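Side-chain contacts in ABC transporter substrate-binding protein (Rhizobium radiobacter, PDB 6TFX), which binds the mannityl-opine mannopinic acid and, as a periplasmic solute-binding protein, probably hands it to an ABC transporter for import: residues E58-N63 against L67-K72; Q114-E117 against T123-I126; P260-I265 against V330-V335; A272-A277 against G356-N361. All coordinates share one frame; numbering follows the deposited sequence.

Interaction 1 (E58-N63 against L67-K72); sequences ESWESN and LVWTFK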
loop_
_atom_site.group_PDB
_atom_site.type_symbol
_atom_site.label_atom_id
_atom_site.label_comp_id
_atom_site.label_asym_id
_atom_site.label_seq_id
_atom_site.Cartn_x
_atom_site.Cartn_y
_atom_site.Cartn_z
ATOM N N GLU A 58 2.392 26.104 2.686
ATOM C CA GLU A 58 1.991 26.927 1.539
ATOM C C GLU A 58 3.183 27.113 0.574
ATOM O O GLU A 58 2.980 27.349 -0.616
ATOM C CB GLU A 58 1.412 28.280 1.984
ATOM C CG GLU A 58 2.348 29.112 2.840
ATOM C CD GLU A 58 1.772 30.428 3.330
ATOM O OE1 GLU A 58 0.572 30.688 3.084
ATOM O OE2 GLU A 58 2.523 31.197 3.971
ATOM N N SER A 59 4.425 27.015 1.100
ATOM C CA SER A 59 5.639 27.172 0.294
ATOM C C SER A 59 6.806 26.505 1.001
ATOM O O SER A 59 6.726 26.197 2.194
ATOM C CB SER A 59 5.954 28.654 0.065
ATOM O OG SER A 59 6.317 29.306 1.269
ATOM N N TRP A 60 7.885 26.267 0.264
ATOM C CA TRP A 60 9.073 25.674 0.847
ATOM C C TRP A 60 10.254 26.008 -0.001
ATOM O O TRP A 60 10.092 26.374 -1.172
ATOM C CB TRP A 60 8.944 24.163 1.023
ATOM C CG TRP A 60 8.653 23.411 -0.237
ATOM C CD1 TRP A 60 9.555 22.829 -1.081
ATOM C CD2 TRP A 60 7.354 23.128 -0.773
ATOM N NE1 TRP A 60 8.899 22.236 -2.137
ATOM C CE2 TRP A 60 7.543 22.398 -1.965
ATOM C CE3 TRP A 60 6.044 23.405 -0.345
ATOM C CZ2 TRP A 60 6.470 21.985 -2.766
ATOM C CZ3 TRP A 60 4.984 22.993 -1.133
ATOM C CH2 TRP A 60 5.201 22.286 -2.324
ATOM N N GLU A 61 11.444 25.866 0.577
ATOM C CA GLU A 61 12.680 26.108 -0.136
ATOM C C GLU A 61 13.782 25.271 0.471
ATOM O O GLU A 61 13.691 24.862 1.635
ATOM C CB GLU A 61 13.053 27.605 -0.120
ATOM C CG GLU A 61 13.372 28.178 1.247
ATOM C CD GLU A 61 13.499 29.690 1.291
ATOM O OE1 GLU A 61 14.073 30.275 0.343
ATOM O OE2 GLU A 61 13.027 30.291 2.283
ATOM N N SER A 62 14.816 25.013 -0.309
ATOM C CA SER A 62 15.977 24.293 0.206
ATOM C C SER A 62 17.190 25.174 0.051
ATOM O O SER A 62 17.194 26.081 -0.793
ATOM C CB SER A 62 16.201 22.993 -0.560
ATOM O OG SER A 62 16.400 23.242 -1.944
ATOM N N ASN A 63 18.238 24.889 0.835
ATOM C CA ASN A 63 19.510 25.586 0.676
ATOM C C ASN A 63 20.214 24.984 -0.570
ATOM O O ASN A 63 19.718 23.997 -1.154
ATOM C CB ASN A 63 20.379 25.458 1.935
ATOM C CG ASN A 63 20.801 24.048 2.267
ATOM O OD1 ASN A 63 20.258 23.056 1.744
ATOM N ND2 ASN A 63 21.797 23.937 3.139
ATOM N N LEU A 67 20.324 20.018 1.700
ATOM C CA LEU A 67 20.331 19.271 2.963
ATOM C C LEU A 67 19.418 19.939 3.991
ATOM O O LEU A 67 19.081 19.307 4.996
ATOM C CB LEU A 67 21.740 19.167 3.563
ATOM C CG LEU A 67 22.794 18.420 2.726
ATOM C CD1 LEU A 67 24.136 18.396 3.447
ATOM C CD2 LEU A 67 22.366 17.019 2.426
ATOM N N VAL A 68 19.068 21.214 3.782
ATOM C CA VAL A 68 18.219 21.920 4.745
ATOM C C VAL A 68 17.019 22.458 3.995
ATOM O O VAL A 68 17.177 23.249 3.060
ATOM C CB VAL A 68 18.995 23.039 5.491
ATOM C CG1 VAL A 68 18.079 23.757 6.492
ATOM C CG2 VAL A 68 20.228 22.479 6.194
ATOM N N TRP A 69 15.833 22.001 4.393
ATOM C CA TRP A 69 14.561 22.380 3.780
ATOM C C TRP A 69 13.724 23.163 4.771
ATOM O O TRP A 69 13.552 22.727 5.915
ATOM C CB TRP A 69 13.814 21.128 3.348
ATOM C CG TRP A 69 14.495 20.411 2.219
ATOM C CD1 TRP A 69 15.651 19.683 2.282
ATOM C CD2 TRP A 69 14.042 20.326 0.865
ATOM N NE1 TRP A 69 15.959 19.170 1.043
ATOM C CE2 TRP A 69 14.975 19.528 0.160
ATOM C CE3 TRP A 69 12.898 20.804 0.187
ATOM C CZ2 TRP A 69 14.820 19.218 -1.196
ATOM C CZ3 TRP A 69 12.749 20.502 -1.166
ATOM C CH2 TRP A 69 13.698 19.716 -1.840
ATOM N N THR A 70 13.176 24.296 4.321
ATOM C CA THR A 70 12.357 25.139 5.198
ATOM C C THR A 70 10.950 25.205 4.627
ATOM O O THR A 70 10.781 25.594 3.472
ATOM C CB THR A 70 12.988 26.530 5.357
ATOM O OG1 THR A 70 14.336 26.367 5.827
ATOM C CG2 THR A 70 12.210 27.409 6.338
ATOM N N PHE A 71 9.967 24.782 5.431
ATOM C CA PHE A 71 8.556 24.770 5.049
ATOM C C PHE A 71 7.790 25.852 5.780
ATOM O O PHE A 71 7.870 25.931 7.005
ATOM C CB PHE A 71 7.909 23.404 5.356
ATOM C CG PHE A 71 8.414 22.306 4.451
ATOM C CD1 PHE A 71 9.631 21.676 4.702
ATOM C CD2 PHE A 71 7.691 21.923 3.324
ATOM C CE1 PHE A 71 10.134 20.717 3.821
ATOM C CE2 PHE A 71 8.179 20.937 2.463
ATOM C CZ PHE A 71 9.404 20.355 2.705
ATOM N N LYS A 72 7.051 26.677 5.026
ATOM C CA LYS A 72 6.240 27.742 5.608
ATOM C C LYS A 72 4.814 27.232 5.664
ATOM O O LYS A 72 4.233 26.880 4.634
ATOM C CB LYS A 72 6.353 29.053 4.806
ATOM C CG LYS A 72 7.730 29.718 4.929
ATOM C CD LYS A 72 7.918 30.429 6.269
ATOM C CE LYS A 72 9.307 30.993 6.452
ATOM N NZ LYS A 72 9.440 31.678 7.765
HETATM O O HOH W 1 16.205 25.929 3.821
HETATM O O HOH W 2 10.579 28.418 3.265
#
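Phe71 sets CG anti to its carbonyl carbon (chi1 -70°), which swings the phenyl under Trp60 CB, while Trp60 across the pair carries its CG between its own backbone N and carbonyl carbon (chi1 57°). Trp60 CB lies 3.4 Å from Phe71 CD2, toward the rim of the ring, in a CH-pi contact. The five-membered ring of the indole runs nearly parallel to the phenyl but is slid so far that the two barely overlap. Two residues along, at the next non-hydrogen-bonded pair, Ser62 CB sits over the six-membered ring of Trp69, 3.8 Å from its centroid, and Trp60 CD1 meets the edge of that indole at Trp69 CZ3, 4.0 Å away. Helix 135-138 touches both indoles.

The opposite face is mainly polar. Ser59 OG rests 3.5 Å from Lys72 CB, whose ammonium end leads off to Thr123, and one water links Glu61 OE2 to Thr70 O. At the turn, Asn63 OD1 accepts Val68 N at 3.0 Å, the donor standing well above the amide plane, and takes a weak second bond from Leu67 N. At the other end Glu58 and Ser59 both face Lys72 as a classic beta bulge. Strands 57-62 and 68-73 form an antiparallel beta hairpin with three aromatic rings on one face and mainly polar side chains on the other.

Interaction 2 (Q114-E117 against T123-I126); sequences QKVE and TVRI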
loop_
_atom_site.group_PDB
_atom_site.type_symbol
_atom_site.label_atom_id
_atom_site.label_comp_id
_atom_site.label_asym_id
_atom_site.label_seq_id
_atom_site.Cartn_x
_atom_site.Cartn_y
_atom_site.Cartn_z
ATOM N N GLN A 114 17.816 13.954 9.583
ATOM C CA GLN A 114 18.655 14.139 10.766
ATOM C C GLN A 114 17.824 14.798 11.872
ATOM O O GLN A 114 17.796 14.304 13.003
ATOM C CB GLN A 114 19.881 15.003 10.436
ATOM C CG GLN A 114 20.853 15.044 11.588
ATOM C CD GLN A 114 21.795 16.221 11.528
ATOM O OE1 GLN A 114 22.209 16.665 10.453
ATOM N NE2 GLN A 114 22.159 16.733 12.707
ATOM N N LYS A 115 17.175 15.943 11.550
ATOM C CA LYS A 115 16.351 16.622 12.542
ATOM C C LYS A 115 15.193 17.372 11.918
ATOM O O LYS A 115 15.208 17.673 10.723
ATOM C CB LYS A 115 17.178 17.515 13.486
ATOM C CG LYS A 115 18.213 18.374 12.812
ATOM C CD LYS A 115 19.205 18.966 13.820
ATOM C CE LYS A 115 20.072 19.994 13.143
ATOM N NZ LYS A 115 21.039 20.607 14.095
ATOM N N VAL A 116 14.159 17.620 12.741
ATOM C CA VAL A 116 12.961 18.370 12.340
ATOM C C VAL A 116 12.791 19.369 13.476
ATOM O O VAL A 116 12.674 18.966 14.648
ATOM C CB VAL A 116 11.711 17.468 12.176
ATOM C CG1 VAL A 116 10.534 18.288 11.638
ATOM C CG2 VAL A 116 12.007 16.284 11.247
ATOM N N GLU A 117 12.789 20.660 13.132
ATOM C CA GLU A 117 12.738 21.729 14.137
ATOM C C GLU A 117 11.679 22.780 13.837
ATOM O O GLU A 117 11.471 23.142 12.679
ATOM C CB GLU A 117 14.108 22.432 14.216
ATOM C CG GLU A 117 15.244 21.501 14.608
ATOM C CD GLU A 117 16.638 22.076 14.493
ATOM O OE1 GLU A 117 17.060 22.423 13.364
ATOM O OE2 GLU A 117 17.322 22.157 15.538
ATOM N N THR A 123 6.840 27.770 10.835
ATOM C CA THR A 123 8.024 27.470 10.035
ATOM C C THR A 123 8.680 26.202 10.569
ATOM O O THR A 123 9.016 26.144 11.753
ATOM C CB THR A 123 9.009 28.662 10.070
ATOM O OG1 THR A 123 8.318 29.842 9.651
ATOM C CG2 THR A 123 10.230 28.443 9.184
ATOM N N VAL A 124 8.875 25.206 9.676
ATOM C CA VAL A 124 9.493 23.920 10.009
ATOM C C VAL A 124 10.788 23.798 9.208
ATOM O O VAL A 124 10.773 23.995 7.990
ATOM C CB VAL A 124 8.532 22.748 9.638
ATOM C CG1 VAL A 124 9.211 21.393 9.872
ATOM C CG2 VAL A 124 7.232 22.836 10.436
ATOM N N ARG A 125 11.881 23.427 9.879
ATOM C CA ARG A 125 13.153 23.213 9.211
ATOM C C ARG A 125 13.463 21.721 9.307
ATOM O O ARG A 125 13.508 21.175 10.403
ATOM C CB ARG A 125 14.269 24.014 9.886
ATOM C CG ARG A 125 15.656 23.832 9.240
ATOM C CD ARG A 125 16.755 24.523 10.053
ATOM N NE ARG A 125 16.540 25.963 10.133
ATOM C CZ ARG A 125 17.024 26.744 11.093
ATOM N NH1 ARG A 125 17.757 26.227 12.075
ATOM N NH2 ARG A 125 16.772 28.048 11.085
ATOM N N ILE A 126 13.680 21.076 8.157
ATOM C CA ILE A 126 14.039 19.652 8.112
ATOM C C ILE A 126 15.485 19.587 7.607
ATOM O O ILE A 126 15.786 20.107 6.535
ATOM C CB ILE A 126 13.097 18.857 7.172
ATOM C CG1 ILE A 126 11.635 18.948 7.692
ATOM C CG2 ILE A 126 13.565 17.398 7.032
ATOM C CD1 ILE A 126 10.597 18.376 6.770
HETATM O O HOH W 3 16.320 21.003 11.179
HETATM O O HOH W 4 19.220 23.712 12.439
#
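Glu117 and Arg125 form a hydrogen-bonded antiparallel pair, and the glutamate side chain can be followed outward to where it slants across its partner. Its CB starts 4.1 Å from Arg125 O, the carbonyl that also accepts Glu117 N. CG stands anti to the carbonyl carbon of Glu117 (chi1 -60°), and the chain then runs extended through CD, which carries the carboxylate out to the arginine. OE1 does the touching at the tip: it lies 3.9 Å from Arg125 CD and 4.1 Å from Arg125 NH1, beyond salt-bridge range, with the carboxylate and guanidinium planes steeply turned against each other (76°). Two waters bind this oxygen. One donates to Glu117 OE1 at 2.7 Å and also to Arg125 O, tying the carboxylate to the backbone; the other bridges the charged groups, donating to the same OE1 and accepting from Arg125 NH1 at 2.9 Å, in the guanidinium plane at its edge.

The other face of this hairpin is apolar and buried. Val116 CG1 reaches Val124 CG1 at 3.8 Å and Ile126 CG1 at 4.1 Å; Val116 and Ile126 lie side by side, whereas Val124 comes in at a slant. Helix 88-98 touches all three. Further out, Gln114 and Lys115 both face Thr127 in a classic beta bulge.

With no direct contact between their charged atoms, Glu117 and Arg125 probably feel each other largely through the bridging water, and the attraction is likely weaker than in a direct salt bridge.

Interaction 3 (P260-I265 against V330-V335); sequences PPFNDI and VTVTMV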
loop_
_atom_site.group_PDB
_atom_site.type_symbol
_atom_site.label_atom_id
_atom_site.label_comp_id
_atom_site.label_asym_id
_atom_site.label_seq_id
_atom_site.Cartn_x
_atom_site.Cartn_y
_atom_site.Cartn_z
ATOM N N PRO A 260 13.360 -25.053 6.348
ATOM C CA PRO A 260 13.205 -26.262 5.521
ATOM C C PRO A 260 11.727 -26.495 5.209
ATOM O O PRO A 260 10.871 -26.176 6.051
ATOM C CB PRO A 260 13.747 -27.373 6.424
ATOM C CG PRO A 260 14.731 -26.672 7.333
ATOM C CD PRO A 260 14.048 -25.356 7.628
ATOM N N PRO A 261 11.392 -27.037 4.020
ATOM C CA PRO A 261 12.295 -27.528 2.966
ATOM C C PRO A 261 12.749 -26.444 1.996
ATOM O O PRO A 261 13.492 -26.726 1.056
ATOM C CB PRO A 261 11.425 -28.559 2.233
ATOM C CG PRO A 261 10.030 -27.948 2.306
ATOM C CD PRO A 261 9.979 -27.351 3.711
ATOM N N PHE A 262 12.272 -25.206 2.215
ATOM C CA PHE A 262 12.528 -24.104 1.293
ATOM C C PHE A 262 13.912 -23.450 1.455
ATOM O O PHE A 262 14.209 -22.465 0.750
ATOM C CB PHE A 262 11.398 -23.083 1.361
ATOM C CG PHE A 262 10.105 -23.647 0.798
ATOM C CD1 PHE A 262 9.891 -23.704 -0.583
ATOM C CD2 PHE A 262 9.117 -24.143 1.643
ATOM C CE1 PHE A 262 8.706 -24.248 -1.108
ATOM C CE2 PHE A 262 7.942 -24.701 1.121
ATOM C CZ PHE A 262 7.743 -24.750 -0.251
ATOM N N ASN A 263 14.753 -23.990 2.354
ATOM C CA ASN A 263 16.137 -23.539 2.456
ATOM C C ASN A 263 16.998 -24.193 1.351
ATOM O O ASN A 263 18.157 -23.800 1.175
ATOM C CB ASN A 263 16.721 -23.732 3.840
ATOM C CG ASN A 263 16.795 -25.171 4.255
ATOM O OD1 ASN A 263 16.000 -26.003 3.828
ATOM N ND2 ASN A 263 17.781 -25.500 5.090
ATOM N N ASP A 264 16.432 -25.174 0.599
ATOM C CA ASP A 264 17.114 -25.785 -0.544
ATOM C C ASP A 264 16.638 -25.004 -1.781
ATOM O O ASP A 264 15.436 -24.978 -2.087
ATOM C CB ASP A 264 16.722 -27.263 -0.679
ATOM C CG ASP A 264 17.468 -28.044 -1.760
ATOM O OD1 ASP A 264 17.935 -27.424 -2.746
ATOM O OD2 ASP A 264 17.590 -29.272 -1.622
ATOM N N ILE A 265 17.568 -24.342 -2.487
ATOM C CA ILE A 265 17.192 -23.572 -3.677
ATOM C C ILE A 265 16.422 -24.413 -4.701
ATOM O O ILE A 265 15.558 -23.871 -5.393
ATOM C CB ILE A 265 18.423 -22.860 -4.298
ATOM C CG1 ILE A 265 17.961 -21.732 -5.270
ATOM C CG2 ILE A 265 19.424 -23.868 -4.935
ATOM C CD1 ILE A 265 19.039 -20.738 -5.712
ATOM N N VAL A 330 5.997 -32.158 -2.244
ATOM C CA VAL A 330 6.112 -31.338 -1.032
ATOM C C VAL A 330 4.725 -30.872 -0.609
ATOM O O VAL A 330 3.924 -30.458 -1.451
ATOM C CB VAL A 330 7.050 -30.115 -1.295
ATOM C CG1 VAL A 330 6.980 -29.078 -0.170
ATOM C CG2 VAL A 330 8.498 -30.568 -1.490
ATOM N N THR A 331 4.455 -30.908 0.706
ATOM C CA THR A 331 3.214 -30.352 1.233
ATOM C C THR A 331 3.603 -29.158 2.083
ATOM O O THR A 331 4.631 -29.198 2.769
ATOM C CB THR A 331 2.439 -31.395 2.044
ATOM O OG1 THR A 331 3.220 -31.782 3.193
ATOM C CG2 THR A 331 2.116 -32.638 1.195
ATOM N N VAL A 332 2.788 -28.106 2.050
ATOM C CA VAL A 332 3.103 -26.917 2.852
ATOM C C VAL A 332 1.798 -26.243 3.256
ATOM O O VAL A 332 0.856 -26.206 2.466
ATOM C CB VAL A 332 4.066 -25.964 2.048
ATOM C CG1 VAL A 332 3.613 -25.735 0.611
ATOM C CG2 VAL A 332 4.332 -24.642 2.769
ATOM N N THR A 333 1.749 -25.711 4.473
ATOM C CA THR A 333 0.598 -24.945 4.968
ATOM C C THR A 333 1.013 -23.471 4.968
ATOM O O THR A 333 2.040 -23.116 5.542
ATOM C CB THR A 333 0.182 -25.397 6.365
ATOM O OG1 THR A 333 -0.369 -26.723 6.307
ATOM C CG2 THR A 333 -0.828 -24.445 7.019
ATOM N N MET A 334 0.196 -22.627 4.349
ATOM C CA MET A 334 0.407 -21.188 4.314
ATOM C C MET A 334 -0.746 -20.524 5.037
ATOM O O MET A 334 -1.894 -20.927 4.866
ATOM C CB MET A 334 0.323 -20.698 2.878
ATOM C CG MET A 334 1.601 -20.755 2.149
ATOM S SD MET A 334 1.193 -20.328 0.449
ATOM C CE MET A 334 0.871 -18.592 0.599
ATOM N N VAL A 335 -0.456 -19.481 5.801
ATOM C CA VAL A 335 -1.484 -18.677 6.433
ATOM C C VAL A 335 -1.897 -17.702 5.315
ATOM O O VAL A 335 -1.050 -16.986 4.761
ATOM C CB VAL A 335 -0.953 -17.939 7.687
ATOM C CG1 VAL A 335 -2.093 -17.227 8.391
ATOM C CG2 VAL A 335 -0.260 -18.910 8.648
#
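Phe262 and Val332 meet in the packed part of this contact: ring atom Phe262 CE2 comes to 4.0 Å from Val332 CG2, the two side chains crossing at about a right angle. The ring gets there because Phe262 CG stands anti to its carbonyl carbon (chi1 -68°), which sends the end of the side chain nearer the strand than its CB direction alone suggests. Val332 answers with CG2, the methyl anti to its backbone N. Alongside, Pro261 CG slants across Val330 CG1 at 4.1 Å, and Phe262 CZ stands 4.4 Å from that same methyl, which thus lies near both side chains of the loop. Ile381 of strand 381-386 and Val267 and Leu271 of helix 265-272 also touch the buried phenyl group.

Strand 330-337 is the first strand of a beta-alpha-beta unit: helix 340-353 follows it, and strand 358-365 then pairs with it in parallel. The 260-265 loop comes up to this strand with a cis peptide bond before Pro261 and a type I turn from Pro261 to Asp264, and Asp264 is the N-cap of helix 265-272.

The loose side is the rim of the loop. Pro261 is partly open to solvent, though it also touches Phe326, and Pro260 and Asn263 are exposed. So is Thr331: between the two valines that point toward the loop, it has its CB directed away from it.

Interaction 4 (A272-A277 against G356-N361); sequences AHTVNA and GGFTLN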
loop_
_atom_site.group_PDB
_atom_site.type_symbol
_atom_site.label_atom_id
_atom_site.label_comp_id
_atom_site.label_asym_id
_atom_site.label_seq_id
_atom_site.Cartn_x
_atom_site.Cartn_y
_atom_site.Cartn_z
ATOM N N ALA A 272 8.830 -22.103 -8.305
ATOM C CA ALA A 272 8.808 -21.037 -9.318
ATOM C C ALA A 272 8.462 -21.597 -10.709
ATOM O O ALA A 272 7.802 -20.902 -11.491
ATOM C CB ALA A 272 10.155 -20.327 -9.373
ATOM N N HIS A 273 8.896 -22.844 -11.002
ATOM C CA HIS A 273 8.619 -23.495 -12.309
ATOM C C HIS A 273 7.177 -24.035 -12.429
ATOM O O HIS A 273 6.789 -24.487 -13.514
ATOM C CB HIS A 273 9.632 -24.617 -12.625
ATOM C CG HIS A 273 10.984 -24.118 -13.020
ATOM N ND1 HIS A 273 11.168 -23.354 -14.159
ATOM C CD2 HIS A 273 12.190 -24.340 -12.446
ATOM C CE1 HIS A 273 12.474 -23.108 -14.223
ATOM N NE2 HIS A 273 13.129 -23.686 -13.224
ATOM N N THR A 274 6.388 -24.029 -11.323
ATOM C CA THR A 274 5.029 -24.528 -11.463
ATOM C C THR A 274 3.969 -23.429 -11.163
ATOM O O THR A 274 2.789 -23.748 -10.976
ATOM C CB THR A 274 4.826 -25.840 -10.700
ATOM O OG1 THR A 274 3.523 -26.365 -11.032
ATOM C CG2 THR A 274 5.027 -25.696 -9.188
ATOM N N VAL A 275 4.396 -22.146 -11.155
ATOM C CA VAL A 275 3.446 -21.040 -11.075
ATOM C C VAL A 275 3.398 -20.468 -12.493
ATOM O O VAL A 275 4.398 -20.511 -13.235
ATOM C CB VAL A 275 3.753 -19.954 -10.013
ATOM C CG1 VAL A 275 3.790 -20.538 -8.605
ATOM C CG2 VAL A 275 5.040 -19.215 -10.332
ATOM N N ASN A 276 2.247 -19.919 -12.868
ATOM C CA ASN A 276 2.132 -19.367 -14.209
ATOM C C ASN A 276 1.417 -18.031 -14.137
ATOM O O ASN A 276 0.198 -17.956 -14.261
ATOM C CB ASN A 276 1.440 -20.367 -15.140
ATOM C CG ASN A 276 1.618 -20.004 -16.591
ATOM O OD1 ASN A 276 1.696 -18.824 -16.962
ATOM N ND2 ASN A 276 1.676 -21.016 -17.445
ATOM N N ALA A 277 2.188 -16.967 -13.950
ATOM C CA ALA A 277 1.611 -15.635 -13.814
ATOM C C ALA A 277 0.870 -15.199 -15.077
ATOM O O ALA A 277 -0.210 -14.587 -14.984
ATOM C CB ALA A 277 2.707 -14.638 -13.452
ATOM N N GLY A 356 3.267 -29.288 -10.423
ATOM C CA GLY A 356 4.693 -29.474 -10.200
ATOM C C GLY A 356 5.049 -30.235 -8.946
ATOM O O GLY A 356 6.230 -30.345 -8.616
ATOM N N GLY A 357 4.034 -30.736 -8.247
ATOM C CA GLY A 357 4.265 -31.566 -7.069
ATOM C C GLY A 357 4.070 -30.927 -5.708
ATOM O O GLY A 357 4.481 -31.537 -4.708
ATOM N N PHE A 358 3.436 -29.735 -5.646
ATOM C CA PHE A 358 3.205 -29.080 -4.351
ATOM C C PHE A 358 1.764 -29.171 -3.963
ATOM O O PHE A 358 0.899 -28.775 -4.754
ATOM C CB PHE A 358 3.603 -27.598 -4.389
ATOM C CG PHE A 358 5.093 -27.383 -4.525
ATOM C CD1 PHE A 358 5.696 -27.364 -5.774
ATOM C CD2 PHE A 358 5.888 -27.162 -3.398
ATOM C CE1 PHE A 358 7.076 -27.166 -5.898
ATOM C CE2 PHE A 358 7.265 -26.943 -3.521
ATOM C CZ PHE A 358 7.852 -26.946 -4.771
ATOM N N THR A 359 1.488 -29.638 -2.720
ATOM C CA THR A 359 0.124 -29.621 -2.241
ATOM C C THR A 359 0.084 -28.513 -1.219
ATOM O O THR A 359 0.632 -28.649 -0.122
ATOM C CB THR A 359 -0.295 -30.952 -1.604
ATOM O OG1 THR A 359 -0.095 -31.999 -2.543
ATOM C CG2 THR A 359 -1.755 -30.923 -1.168
ATOM N N LEU A 360 -0.524 -27.401 -1.595
ATOM C CA LEU A 360 -0.622 -26.235 -0.737
ATOM C C LEU A 360 -1.902 -26.310 0.086
ATOM O O LEU A 360 -2.977 -26.583 -0.455
ATOM C CB LEU A 360 -0.600 -24.992 -1.661
ATOM C CG LEU A 360 -0.544 -23.627 -1.056
ATOM C CD1 LEU A 360 0.629 -23.490 -0.077
ATOM C CD2 LEU A 360 -0.469 -22.586 -2.167
ATOM N N ASN A 361 -1.770 -26.182 1.405
ATOM C CA ASN A 361 -2.901 -26.145 2.326
ATOM C C ASN A 361 -3.016 -24.670 2.746
ATOM O O ASN A 361 -2.036 -24.068 3.192
ATOM C CB ASN A 361 -2.630 -27.028 3.557
ATOM C CG ASN A 361 -3.634 -26.867 4.681
ATOM O OD1 ASN A 361 -3.271 -26.635 5.853
ATOM N ND2 ASN A 361 -4.908 -26.980 4.363
#
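Thr274 meets Gly356 and Phe358 with different parts of its small side chain. Among the apolar contacts, the methyl CG2 lies 3.9 Å from Phe358 CD1 and 4.1 Å from Phe358 CE1, approaching the ring obliquely. The same methyl is 3.9 Å from Gly356 CA, and Thr274 CB is nearer still, 3.7 Å from that atom. Gly356 has no side chain to stand between, which allows the threonine to settle directly on the backbone.

The polar branch is set by chi1 of -172°, which carries OG1 to the far side of CB from the backbone N of Thr274 and leaves CG2 to lean on the phenyl ring. OG1 comes within 3.0 Å of Gly356 N and has a weak hydrogen bond with Gln352 O near the end of helix 340-353. The buried hydroxyl thus lies among the last backbone groups of that helix, with the weak bond to Gln352 O as one partner.

Backbone turns shape both partners. A type I turn runs from Ala272 to Val275, and Asn276 then caps helix 277-284 through OD1, which accepts Gln279 N. On the other side Gly357, with positive phi, is the C-prime residue of a Schellman motif that ends helix 340-353 and opens the way into strand 358-365.

The contact therefore joins the link between helices 265-272 and 277-284 to the helix-to-strand junction at 354-358. Around it, Phe358 also packs on Val353, on Leu321 of helix 314-323 and on Val330 of the adjacent parallel strand, while Ser317 touches Thr274.

Overall arrangement
The four contacts fall into two groups far apart in space. Interactions 1 and 2 belong to one four-stranded antiparallel sheet, their centres about 9 Å apart; strands 68-73 and 123-128 are joined by probable backbone bonds such as Trp69 O to Ile126 N, 2.8 Å. Interactions 3 and 4, about 11 Å apart between centres, share the parallel pair 330-337 and 358-365, where Val332 O lies 2.8 Å from Asn361 N. Some 47 to 51 Å separate the centres of the two groups. Interactions 1, 2 and 4 lie away from the ligand and metal sites; in interaction 3 the side chain of Phe262 is about 12 Å from a magnesium ion and about 10 Å from that of Cys453, a magnesium-site residue.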